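Long-range contacts in superoxide dismutase (Clostridium difficile, PDB 3TJT), which probably disarms superoxide radicals formed in the cell, converting them to hydrogen peroxide and oxygen at a mononuclear iron site: residues Ala37-Leu42 / Asn77-Ala82; Thr97-Leu103 / Val192-Leu198. All coordinates share one frame. Residues are numbered along the deposited sequence.

Interaction 1: Ala37-Leu42 / Asn77-Ala82; sequences AYVDKL and NNAGGA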
ATOM      1  N   ALA A  37      -3.191   9.630  13.137  1.00 18.36           N
ATOM      2  CA  ALA A  37      -1.771   9.278  13.196  1.00 18.94           C
ATOM      3  C   ALA A  37      -0.914  10.180  12.307  1.00 19.93           C
ATOM      4  O   ALA A  37       0.181  10.576  12.702  1.00 19.52           O
ATOM      5  CB  ALA A  37      -1.556   7.806  12.815  1.00 20.94           C
ATOM      6  N   TYR A  38      -1.391  10.488  11.102  1.00 19.09           N
ATOM      7  CA  TYR A  38      -0.637  11.404  10.236  1.00 17.66           C
ATOM      8  C   TYR A  38      -0.448  12.760  10.905  1.00 19.35           C
ATOM      9  O   TYR A  38       0.639  13.332  10.880  1.00 19.55           O
ATOM     10  CB  TYR A  38      -1.307  11.579   8.873  1.00 17.60           C
ATOM     11  CG  TYR A  38      -1.289  10.319   8.045  1.00 18.23           C
ATOM     12  CD1 TYR A  38      -0.087   9.686   7.727  1.00 19.67           C
ATOM     13  CD2 TYR A  38      -2.473   9.748   7.600  1.00 16.37           C
ATOM     14  CE1 TYR A  38      -0.076   8.519   6.972  1.00 18.03           C
ATOM     15  CE2 TYR A  38      -2.471   8.586   6.858  1.00 17.72           C
ATOM     16  CZ  TYR A  38      -1.267   7.979   6.543  1.00 18.31           C
ATOM     17  OH  TYR A  38      -1.280   6.817   5.800  1.00 21.30           O
ATOM     18  N   VAL A  39      -1.512  13.273  11.509  1.00 18.84           N
ATOM     19  CA  VAL A  39      -1.435  14.570  12.172  1.00 19.85           C
ATOM     20  C   VAL A  39      -0.496  14.514  13.380  1.00 20.67           C
ATOM     21  O   VAL A  39       0.319  15.414  13.590  1.00 20.75           O
ATOM     22  CB  VAL A  39      -2.831  15.071  12.580  1.00 21.18           C
ATOM     23  CG1 VAL A  39      -2.727  16.315  13.467  1.00 22.62           C
ATOM     24  CG2 VAL A  39      -3.677  15.345  11.340  1.00 20.36           C
ATOM     25  N   ASP A  40      -0.596  13.457  14.178  1.00 21.31           N
ATOM     26  CA  ASP A  40       0.263  13.335  15.355  1.00 21.68           C
ATOM     27  C   ASP A  40       1.741  13.244  14.961  1.00 21.40           C
ATOM     28  O   ASP A  40       2.602  13.868  15.589  1.00 21.53           O
ATOM     29  CB  ASP A  40      -0.110  12.104  16.193  1.00 22.20           C
ATOM     30  CG  ASP A  40      -1.470  12.235  16.882  1.00 28.48           C
ATOM     31  OD1 ASP A  40      -2.031  13.346  16.922  1.00 26.70           O
ATOM     32  OD2 ASP A  40      -1.974  11.204  17.389  1.00 26.59           O
ATOM     33  N   LYS A  41       2.039  12.464  13.924  1.00 19.24           N
ATOM     34  CA  LYS A  41       3.429  12.272  13.514  1.00 20.00           C
ATOM     35  C   LYS A  41       3.999  13.551  12.902  1.00 20.99           C
ATOM     36  O   LYS A  41       5.169  13.898  13.122  1.00 20.31           O
ATOM     37  CB  LYS A  41       3.558  11.094  12.544  1.00 21.30           C
ATOM     38  CG  LYS A  41       3.325   9.737  13.203  1.00 25.44           C
ATOM     39  CD  LYS A  41       3.250   8.628  12.158  1.00 28.06           C
ATOM     40  CE  LYS A  41       3.027   7.274  12.802  1.00 34.69           C
ATOM     41  NZ  LYS A  41       4.179   6.922  13.676  1.00 40.21           N
ATOM     42  N   LEU A  42       3.173  14.251  12.133  1.00 19.59           N
ATOM     43  CA  LEU A  42       3.573  15.552  11.588  1.00 19.39           C
ATOM     44  C   LEU A  42       3.922  16.524  12.713  1.00 20.29           C
ATOM     45  O   LEU A  42       4.994  17.138  12.712  1.00 20.99           O
ATOM     46  CB  LEU A  42       2.465  16.143  10.705  1.00 20.67           C
ATOM     47  CG  LEU A  42       2.773  17.531  10.130  1.00 21.52           C
ATOM     48  CD1 LEU A  42       4.025  17.496   9.255  1.00 21.01           C
ATOM     49  CD2 LEU A  42       1.584  18.066   9.349  1.00 19.56           C
ATOM     50  N   ASN A  77       5.376  12.427   3.913  1.00 16.83           N
ATOM     51  CA  ASN A  77       4.436  11.352   4.224  1.00 15.40           C
ATOM     52  C   ASN A  77       3.285  11.784   5.128  1.00 16.46           C
ATOM     53  O   ASN A  77       2.136  11.412   4.891  1.00 15.82           O
ATOM     54  CB  ASN A  77       5.171  10.170   4.854  1.00 16.53           C
ATOM     55  CG  ASN A  77       6.102   9.483   3.877  1.00 18.96           C
ATOM     56  OD1 ASN A  77       5.923   9.577   2.660  1.00 18.54           O
ATOM     57  ND2 ASN A  77       7.102   8.770   4.409  1.00 17.90           N
ATOM     58  N   ASN A  78       3.588  12.572   6.153  1.00 15.54           N
ATOM     59  CA  ASN A  78       2.591  12.860   7.178  1.00 17.38           C
ATOM     60  C   ASN A  78       1.769  14.118   6.900  1.00 18.94           C
ATOM     61  O   ASN A  78       0.567  14.133   7.145  1.00 16.86           O
ATOM     62  CB  ASN A  78       3.239  12.864   8.560  1.00 17.04           C
ATOM     63  CG  ASN A  78       3.763  11.486   8.942  1.00 21.89           C
ATOM     64  OD1 ASN A  78       4.978  11.242   8.985  1.00 25.05           O
ATOM     65  ND2 ASN A  78       2.847  10.569   9.169  1.00 17.30           N
ATOM     66  N   ALA A  79       2.400  15.167   6.373  1.00 17.42           N
ATOM     67  CA  ALA A  79       1.615  16.294   5.859  1.00 18.16           C
ATOM     68  C   ALA A  79       0.784  15.804   4.683  1.00 18.18           C
ATOM     69  O   ALA A  79      -0.347  16.233   4.496  1.00 17.54           O
ATOM     70  CB  ALA A  79       2.513  17.470   5.436  1.00 17.88           C
ATOM     71  N   GLY A  80       1.352  14.902   3.886  1.00 15.37           N
ATOM     72  CA  GLY A  80       0.598  14.293   2.806  1.00 16.51           C
ATOM     73  C   GLY A  80      -0.641  13.596   3.345  1.00 16.56           C
ATOM     74  O   GLY A  80      -1.759  13.817   2.859  1.00 15.99           O
ATOM     75  N   GLY A  81      -0.441  12.748   4.350  1.00 16.90           N
ATOM     76  CA  GLY A  81      -1.540  11.994   4.936  1.00 15.49           C
ATOM     77  C   GLY A  81      -2.592  12.918   5.520  1.00 16.10           C
ATOM     78  O   GLY A  81      -3.792  12.719   5.319  1.00 18.04           O
ATOM     79  N   ALA A  82      -2.142  13.942   6.233  1.00 16.77           N
ATOM     80  CA  ALA A  82      -3.059  14.886   6.868  1.00 18.32           C
ATOM     81  C   ALA A  82      -3.861  15.663   5.832  1.00 19.20           C
ATOM     82  O   ALA A  82      -5.080  15.792   5.946  1.00 18.69           O
ATOM     83  CB  ALA A  82      -2.300  15.834   7.786  1.00 17.12           C
TER
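Tyr38 is the residue to look at first. Its chi1 of -67° (m) swings the ring off helix 24-46 and lays it across helix 72-90, and Gly81 is what lets the ring settle there: Gly81 CA sits over one face, 3.7 Å from the ring centroid in a CH-pi contact, and comes within 3.5 Å of Tyr38 CG. Any CB at that position would run into CG. Asn78, also m in chi1, reaches toward the first helix, its side chain lying between the ring edge of Tyr38 and Lys41. The Lys41 side chain starts toward the partner helix, then extends through t chi2 and chi3 away from it.

On another side of the interface the contact turns apolar. With chi1 t and chi2 p, Leu42 places CD2 4.1 Å from Ala79 CB, while Val39 CG2 packs 3.8 Å from Ala82 CB; Leu57 of helix 57-62 closes over Leu42 and Ala82. Small residues on 77-82 let the axes of the two segments approach to 7.8 Å with a crossing angle of -141°, so the segments run roughly antiparallel.

The ring of Tyr38 meets that of His85, an iron ligand, and Phe129 of the second subunit packs against Tyr38. The side chain of Tyr38 is about 5 Å from the bound Fe(III) ion. This is the N-terminal alpha-hairpin of iron/manganese superoxide dismutases, its two long helices placing Tyr38 in the second shell of the metal, with its hydroxyl hydrogen-bonded to Gln152 from the C-terminal domain.

Interaction 2: Thr97-Leu103 / Val192-Leu198; sequences TIPSESL and VNWNGAL
A mixed polar and apolar contact, partly buried, joins the extended lead-in to helix 101-111 with the start of helix 194-202, in the C-terminal domain. Residues Thr97 to Ser100 are extended, Glu101 has phi/psi 54/-142°, and the chain then turns helical. Opposite, Val192 and Asn193 are loop and the helix runs from Trp194. Pro99 pairs with Trp194 (CA atoms 5.3 Å apart) and Leu103 with Leu198 (5.7 Å).

Asn193 (chi1 t) is the N-cap, its OD1 accepting from Gly196 N at 3.0 Å. Thr97 (chi1 p) adds OG1 as acceptor for Trp194 N at 2.9 Å. Trp194, chi1 m and chi2 107°, lies under Pro99: Pro99 CD is 4.0 Å from the centroid of the Trp194 five-membered ring, over the face. Leu103 (t, p) sends CD2 to the indole edge, 4.0 Å from Trp194 CE3, and to Ala197 CB at 3.6 Å; Leu103 CB meets CD1 of Leu198 (t, p) at 3.8 Å.

Water 2 lies 2.7 Å from Ile98 O, 2.7 Å from Ser100 OG and 2.8 Å from Asn195 OD1; water 3, 3.0 Å from Ser100 N and 2.8 Å from Trp194 O. Glu101 salt-bridges Lys202. Side chains from both segments thus satisfy first-turn amides, while waters bridge polar groups alongside the apolar cluster.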
ATOM      1  N   THR A  97     -25.869  15.062  -4.692  1.00 22.84           N
ATOM      2  CA  THR A  97     -25.275  16.169  -5.438  1.00 19.87           C
ATOM      3  C   THR A  97     -24.970  15.728  -6.863  1.00 19.70           C
ATOM      4  O   THR A  97     -24.791  14.543  -7.115  1.00 19.82           O
ATOM      5  CB  THR A  97     -23.942  16.634  -4.801  1.00 21.41           C
ATOM      6  OG1 THR A  97     -22.946  15.618  -4.989  1.00 22.52           O
ATOM      7  CG2 THR A  97     -24.112  16.924  -3.324  1.00 21.11           C
ATOM      8  N   ILE A  98     -24.913  16.677  -7.798  1.00 17.93           N
ATOM      9  CA  ILE A  98     -24.533  16.365  -9.171  1.00 19.73           C
ATOM     10  C   ILE A  98     -23.615  17.464  -9.684  1.00 18.44           C
ATOM     11  O   ILE A  98     -23.577  18.550  -9.109  1.00 20.36           O
ATOM     12  CB  ILE A  98     -25.761  16.234 -10.112  1.00 23.54           C
ATOM     13  CG1 ILE A  98     -26.476  17.579 -10.274  1.00 23.54           C
ATOM     14  CG2 ILE A  98     -26.734  15.146  -9.611  1.00 21.60           C
ATOM     15  CD1 ILE A  98     -27.601  17.532 -11.290  1.00 23.15           C
ATOM     16  N   PRO A  99     -22.846  17.175 -10.745  1.00 20.12           N
ATOM     17  CA  PRO A  99     -21.978  18.218 -11.301  1.00 19.96           C
ATOM     18  C   PRO A  99     -22.803  19.407 -11.787  1.00 21.68           C
ATOM     19  O   PRO A  99     -23.898  19.208 -12.307  1.00 23.40           O
ATOM     20  CB  PRO A  99     -21.324  17.528 -12.502  1.00 21.32           C
ATOM     21  CG  PRO A  99     -21.344  16.061 -12.166  1.00 24.00           C
ATOM     22  CD  PRO A  99     -22.647  15.867 -11.394  1.00 21.84           C
ATOM     23  N   SER A 100     -22.277  20.616 -11.628  1.00 21.20           N
ATOM     24  CA  SER A 100     -22.963  21.807 -12.125  1.00 22.27           C
ATOM     25  C   SER A 100     -21.990  22.923 -12.486  1.00 26.79           C
ATOM     26  O   SER A 100     -20.793  22.833 -12.212  1.00 22.39           O
ATOM     27  CB  SER A 100     -23.981  22.307 -11.096  1.00 19.38           C
ATOM     28  OG  SER A 100     -23.359  22.839  -9.943  1.00 22.78           O
ATOM     29  N   GLU A 101     -22.520  23.965 -13.121  1.00 23.86           N
ATOM     30  CA  GLU A 101     -21.768  25.185 -13.397  1.00 25.50           C
ATOM     31  C   GLU A 101     -20.461  24.905 -14.137  1.00 22.75           C
ATOM     32  O   GLU A 101     -20.419  24.047 -15.015  1.00 23.80           O
ATOM     33  CB  GLU A 101     -21.539  25.993 -12.109  1.00 27.08           C
ATOM     34  CG  GLU A 101     -22.846  26.403 -11.415  1.00 30.66           C
ATOM     35  CD  GLU A 101     -22.636  27.272 -10.174  1.00 38.27           C
ATOM     36  OE1 GLU A 101     -21.627  28.008 -10.110  1.00 38.94           O
ATOM     37  OE2 GLU A 101     -23.491  27.230  -9.260  1.00 36.27           O
ATOM     38  N   SER A 102     -19.406  25.642 -13.803  1.00 24.35           N
ATOM     39  CA  SER A 102     -18.177  25.567 -14.585  1.00 28.77           C
ATOM     40  C   SER A 102     -17.496  24.198 -14.521  1.00 25.96           C
ATOM     41  O   SER A 102     -16.811  23.811 -15.457  1.00 23.87           O
ATOM     42  CB  SER A 102     -17.196  26.674 -14.185  1.00 27.31           C
ATOM     43  OG  SER A 102     -16.821  26.571 -12.821  1.00 25.99           O
ATOM     44  N   LEU A 103     -17.677  23.471 -13.421  1.00 23.64           N
ATOM     45  CA  LEU A 103     -17.056  22.151 -13.314  1.00 22.57           C
ATOM     46  C   LEU A 103     -17.743  21.169 -14.252  1.00 22.07           C
ATOM     47  O   LEU A 103     -17.084  20.397 -14.948  1.00 21.72           O
ATOM     48  CB  LEU A 103     -17.068  21.647 -11.864  1.00 21.65           C
ATOM     49  CG  LEU A 103     -16.471  20.249 -11.641  1.00 22.16           C
ATOM     50  CD1 LEU A 103     -15.043  20.177 -12.171  1.00 23.23           C
ATOM     51  CD2 LEU A 103     -16.517  19.892 -10.164  1.00 21.71           C
ATOM     52  N   VAL A 192     -19.709  11.011  -3.734  1.00 17.32           N
ATOM     53  CA  VAL A 192     -18.908  12.176  -4.129  1.00 17.99           C
ATOM     54  C   VAL A 192     -19.703  13.462  -3.918  1.00 18.90           C
ATOM     55  O   VAL A 192     -20.866  13.556  -4.328  1.00 19.62           O
ATOM     56  CB  VAL A 192     -18.457  12.096  -5.595  1.00 19.22           C
ATOM     57  CG1 VAL A 192     -17.778  13.416  -6.016  1.00 20.98           C
ATOM     58  CG2 VAL A 192     -17.514  10.923  -5.804  1.00 20.32           C
ATOM     59  N   ASN A 193     -19.085  14.443  -3.267  1.00 17.81           N
ATOM     60  CA  ASN A 193     -19.714  15.744  -3.045  1.00 17.76           C
ATOM     61  C   ASN A 193     -19.387  16.696  -4.196  1.00 21.27           C
ATOM     62  O   ASN A 193     -18.369  17.391  -4.178  1.00 18.20           O
ATOM     63  CB  ASN A 193     -19.261  16.344  -1.707  1.00 18.58           C
ATOM     64  CG  ASN A 193     -19.932  17.685  -1.403  1.00 22.25           C
ATOM     65  OD1 ASN A 193     -20.664  18.227  -2.227  1.00 21.87           O
ATOM     66  ND2 ASN A 193     -19.670  18.223  -0.221  1.00 25.94           N
ATOM     67  N   TRP A 194     -20.258  16.723  -5.196  1.00 19.09           N
ATOM     68  CA  TRP A 194     -20.011  17.527  -6.391  1.00 19.75           C
ATOM     69  C   TRP A 194     -20.068  19.025  -6.117  1.00 21.53           C
ATOM     70  O   TRP A 194     -19.430  19.807  -6.823  1.00 20.88           O
ATOM     71  CB  TRP A 194     -20.943  17.118  -7.542  1.00 19.75           C
ATOM     72  CG  TRP A 194     -20.523  15.807  -8.116  1.00 20.56           C
ATOM     73  CD1 TRP A 194     -21.151  14.601  -7.975  1.00 19.99           C
ATOM     74  CD2 TRP A 194     -19.328  15.554  -8.868  1.00 20.59           C
ATOM     75  NE1 TRP A 194     -20.426  13.614  -8.611  1.00 20.90           N
ATOM     76  CE2 TRP A 194     -19.308  14.176  -9.172  1.00 19.14           C
ATOM     77  CE3 TRP A 194     -18.282  16.365  -9.324  1.00 21.47           C
ATOM     78  CZ2 TRP A 194     -18.273  13.586  -9.907  1.00 21.30           C
ATOM     79  CZ3 TRP A 194     -17.260  15.782 -10.060  1.00 22.09           C
ATOM     80  CH2 TRP A 194     -17.263  14.405 -10.344  1.00 20.17           C
ATOM     81  N   ASN A 195     -20.819  19.431  -5.098  1.00 20.25           N
ATOM     82  CA  ASN A 195     -20.825  20.844  -4.711  1.00 21.76           C
ATOM     83  C   ASN A 195     -19.481  21.261  -4.122  1.00 21.80           C
ATOM     84  O   ASN A 195     -18.979  22.352  -4.404  1.00 22.40           O
ATOM     85  CB  ASN A 195     -21.964  21.148  -3.737  1.00 22.40           C
ATOM     86  CG  ASN A 195     -23.328  20.826  -4.331  1.00 20.61           C
ATOM     87  OD1 ASN A 195     -23.500  20.833  -5.548  1.00 25.25           O
ATOM     88  ND2 ASN A 195     -24.297  20.528  -3.472  1.00 23.34           N
ATOM     89  N   GLY A 196     -18.896  20.381  -3.317  1.00 21.54           N
ATOM     90  CA  GLY A 196     -17.564  20.617  -2.783  1.00 21.29           C
ATOM     91  C   GLY A 196     -16.539  20.626  -3.907  1.00 19.61           C
ATOM     92  O   GLY A 196     -15.628  21.463  -3.925  1.00 20.87           O
ATOM     93  N   ALA A 197     -16.691  19.704  -4.853  1.00 18.44           N
ATOM     94  CA  ALA A 197     -15.811  19.651  -6.013  1.00 19.96           C
ATOM     95  C   ALA A 197     -15.878  20.965  -6.796  1.00 23.64           C
ATOM     96  O   ALA A 197     -14.852  21.494  -7.233  1.00 20.44           O
ATOM     97  CB  ALA A 197     -16.168  18.483  -6.909  1.00 20.31           C
ATOM     98  N   LEU A 198     -17.089  21.488  -6.971  1.00 19.66           N
ATOM     99  CA  LEU A 198     -17.267  22.763  -7.666  1.00 22.06           C
ATOM    100  C   LEU A 198     -16.534  23.887  -6.938  1.00 22.10           C
ATOM    101  O   LEU A 198     -15.888  24.729  -7.569  1.00 25.09           O
ATOM    102  CB  LEU A 198     -18.759  23.101  -7.796  1.00 21.48           C
ATOM    103  CG  LEU A 198     -19.089  24.462  -8.429  1.00 23.97           C
ATOM    104  CD1 LEU A 198     -18.555  24.545  -9.842  1.00 24.03           C
ATOM    105  CD2 LEU A 198     -20.591  24.684  -8.421  1.00 24.27           C
TER
HETATM  106  O   HOH W   1     -23.432  13.288  -3.361  1.00 22.61           O
HETATM  107  O   HOH W   2     -22.633  20.899  -8.177  1.00 23.09           O
HETATM  108  O   HOH W   3     -20.193  20.453  -9.481  1.00 23.70           O

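How the interactions relate
Interaction 1 closes before interaction 2 opens: helix 72-90, the second arm of the alpha-hairpin, is followed in the chain by helix 101-111, whose lead-in belongs to interaction 2. The contacts lie on opposite sides of the chain's centre, 28 Å between their centres and about 16 Å between nearest atoms, and share no residue. Interaction 1 pairs the two long helices of the N-terminal hairpin; interaction 2 joins the beginning and end of the C-terminal domain, over strand 161-167 of its three-stranded sheet. The iron takes His30 and His85 from the hairpin helices and Asp167 and His171 from the C-terminal domain, so each contact lies within one of the two domains that supply the ligands.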